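Local structure of heroin esterase (Rhodococcus sp., 1LZL) at residues R119-T124 and K219-E224. The protein is an acetyl esterase of the alpha/beta hydrolase fold that probably cleaves the acetyl ester groups of heroin. Numbering follows the deposited sequence.
Sequences RLAPET and KYYLGE
Ala121 presses its methyl against the last turn of helix 211-222, where its CB lies 3.4 Å from the carbonyl O of Tyr220 and 3.7 Å from CA of Tyr221. The contact belongs to the alpha/beta hydrolase fold, joining the loop after sheet strand 112-116 to a helix that lies, in sequence, between strands 183-187 and 252-257. The small methyl lets the loop come this close to the helix backbone. The Tyr221 ring meets that methyl at its edge, near the ring plane; with CG anti to the backbone N (chi1 -174°), the ring runs away from Tyr220 and stacks on Phe90, whose backbone also hydrogen-bonds that of Ala121. Pro122 comes next, behind a cis peptide bond that turns the chain sharply. Its CA makes a bent CA-H...O contact with the same Tyr220 O, 3.5 Å away (135° at H), while its CB lies 4.2 Å from CD1 of the Tyr220 ring, approached obliquely. Tyrosine suits the place: its ring packs on Pro122 and on Leu26 of helix 26-41, while its OH hydrogen-bonds the Phe23 carbonyl. Further out, Thr124 N hydrogen-bonds Leu120 O, closing the turn that carries Ala121 and Pro122, and Thr124 CG2 sits over one face of the Arg119 guanidinium, which Asp132 and Asp62 hold by salt bridges. Beyond the helix, Gly223 takes a positive phi at which a CB would collide with Leu222 O, and its carbonyl O receives Lys219 NZ at 3.1 Å.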
loop_
_atom_site.group_PDB
_atom_site.type_symbol
_atom_site.label_atom_id
_atom_site.label_comp_id
_atom_site.label_asym_id
_atom_site.label_seq_id
_atom_site.Cartn_x
_atom_site.Cartn_y
_atom_site.Cartn_z
ATOM N N ARG A 119 9.562 -6.048 7.272
ATOM C CA ARG A 119 10.829 -6.514 6.696
ATOM C C ARG A 119 10.746 -6.711 5.185
ATOM O O ARG A 119 9.731 -7.178 4.667
ATOM C CB ARG A 119 11.158 -7.873 7.318
ATOM C CG ARG A 119 11.616 -7.772 8.773
ATOM C CD ARG A 119 11.761 -9.167 9.390
ATOM N NE ARG A 119 10.402 -9.754 9.431
ATOM C CZ ARG A 119 10.163 -11.019 9.740
ATOM N NH1 ARG A 119 11.189 -11.844 10.030
ATOM N NH2 ARG A 119 8.911 -11.501 9.746
ATOM N N LEU A 120 11.796 -6.393 4.466
ATOM C CA LEU A 120 11.825 -6.481 3.008
ATOM C C LEU A 120 12.317 -7.845 2.524
ATOM O O LEU A 120 13.212 -8.489 3.123
ATOM C CB LEU A 120 12.769 -5.431 2.377
ATOM C CG LEU A 120 12.412 -3.974 2.671
ATOM C CD1 LEU A 120 13.492 -3.128 1.990
ATOM C CD2 LEU A 120 11.038 -3.618 2.161
ATOM N N ALA A 121 11.749 -8.241 1.391
ATOM C CA ALA A 121 12.291 -9.357 0.604
ATOM C C ALA A 121 13.430 -8.886 -0.277
ATOM O O ALA A 121 13.547 -7.706 -0.544
ATOM C CB ALA A 121 11.158 -9.935 -0.234
ATOM N N PRO A 122 14.286 -9.764 -0.782
ATOM C CA PRO A 122 14.255 -11.211 -0.558
ATOM C C PRO A 122 14.840 -11.656 0.788
ATOM O O PRO A 122 14.738 -12.879 1.064
ATOM C CB PRO A 122 15.123 -11.738 -1.721
ATOM C CG PRO A 122 16.143 -10.644 -1.868
ATOM C CD PRO A 122 15.395 -9.340 -1.663
ATOM N N GLU A 123 15.446 -10.739 1.537
ATOM C CA GLU A 123 16.077 -11.181 2.800
ATOM C C GLU A 123 15.026 -11.830 3.721
ATOM O O GLU A 123 15.329 -12.828 4.402
ATOM C CB GLU A 123 16.751 -9.995 3.472
ATOM C CG GLU A 123 17.973 -9.457 2.729
ATOM C CD GLU A 123 17.643 -8.458 1.645
ATOM O OE1 GLU A 123 16.457 -8.148 1.372
ATOM O OE2 GLU A 123 18.602 -7.924 1.026
ATOM N N THR A 124 13.789 -11.329 3.730
ATOM C CA THR A 124 12.691 -11.963 4.456
ATOM C C THR A 124 11.584 -12.257 3.453
ATOM O O THR A 124 10.948 -11.341 2.932
ATOM C CB THR A 124 12.127 -11.053 5.532
ATOM O OG1 THR A 124 13.152 -10.699 6.460
ATOM C CG2 THR A 124 11.045 -11.776 6.342
ATOM N N LYS A 219 9.090 -12.854 -7.488
ATOM C CA LYS A 219 10.158 -13.837 -7.216
ATOM C C LYS A 219 10.902 -13.482 -5.938
ATOM O O LYS A 219 11.139 -14.359 -5.098
ATOM C CB LYS A 219 11.085 -13.919 -8.430
ATOM C CG LYS A 219 12.217 -14.941 -8.307
ATOM C CD LYS A 219 11.580 -16.275 -7.931
ATOM C CE LYS A 219 12.530 -17.460 -7.881
ATOM N NZ LYS A 219 11.749 -18.716 -7.769
ATOM N N TYR A 220 11.283 -12.226 -5.727
ATOM C CA TYR A 220 11.928 -11.828 -4.476
ATOM C C TYR A 220 11.035 -12.133 -3.279
ATOM O O TYR A 220 11.537 -12.634 -2.261
ATOM C CB TYR A 220 12.221 -10.327 -4.481
ATOM C CG TYR A 220 13.293 -9.917 -5.459
ATOM C CD1 TYR A 220 14.363 -10.757 -5.744
ATOM C CD2 TYR A 220 13.230 -8.681 -6.056
ATOM C CE1 TYR A 220 15.324 -10.301 -6.657
ATOM C CE2 TYR A 220 14.177 -8.216 -6.969
ATOM C CZ TYR A 220 15.224 -9.057 -7.245
ATOM O OH TYR A 220 16.174 -8.631 -8.147
ATOM N N TYR A 221 9.748 -11.810 -3.397
ATOM C CA TYR A 221 8.846 -11.959 -2.237
ATOM C C TYR A 221 8.538 -13.408 -1.884
ATOM O O TYR A 221 8.533 -13.803 -0.717
ATOM C CB TYR A 221 7.536 -11.249 -2.632
ATOM C CG TYR A 221 6.482 -11.140 -1.550
ATOM C CD1 TYR A 221 6.796 -10.895 -0.215
ATOM C CD2 TYR A 221 5.147 -11.252 -1.901
ATOM C CE1 TYR A 221 5.782 -10.794 0.732
ATOM C CE2 TYR A 221 4.119 -11.147 -0.977
ATOM C CZ TYR A 221 4.471 -10.914 0.358
ATOM O OH TYR A 221 3.467 -10.787 1.321
ATOM N N LEU A 222 8.245 -14.233 -2.896
ATOM C CA LEU A 222 7.799 -15.596 -2.612
ATOM C C LEU A 222 8.974 -16.573 -2.462
ATOM O O LEU A 222 8.757 -17.629 -1.833
ATOM C CB LEU A 222 6.856 -16.045 -3.731
ATOM C CG LEU A 222 5.593 -15.116 -3.814
ATOM C CD1 LEU A 222 4.649 -15.632 -4.883
ATOM C CD2 LEU A 222 4.885 -14.998 -2.470
ATOM N N GLY A 223 10.146 -16.202 -2.968
ATOM C CA GLY A 223 11.336 -17.004 -2.668
ATOM C C GLY A 223 11.753 -18.012 -3.740
ATOM O O GLY A 223 11.071 -18.224 -4.749
ATOM N N GLU A 224 12.903 -18.638 -3.500
ATOM C CA GLU A 224 13.645 -19.366 -4.528
ATOM C C GLU A 224 12.972 -20.691 -4.862
ATOM O O GLU A 224 13.334 -21.380 -5.839
ATOM C CB GLU A 224 15.096 -19.573 -4.105
ATOM C CG GLU A 224 15.865 -18.259 -3.843
ATOM C CD GLU A 224 16.286 -17.634 -5.169
ATOM O OE1 GLU A 224 15.826 -18.189 -6.197
ATOM O OE2 GLU A 224 17.038 -16.624 -5.168
#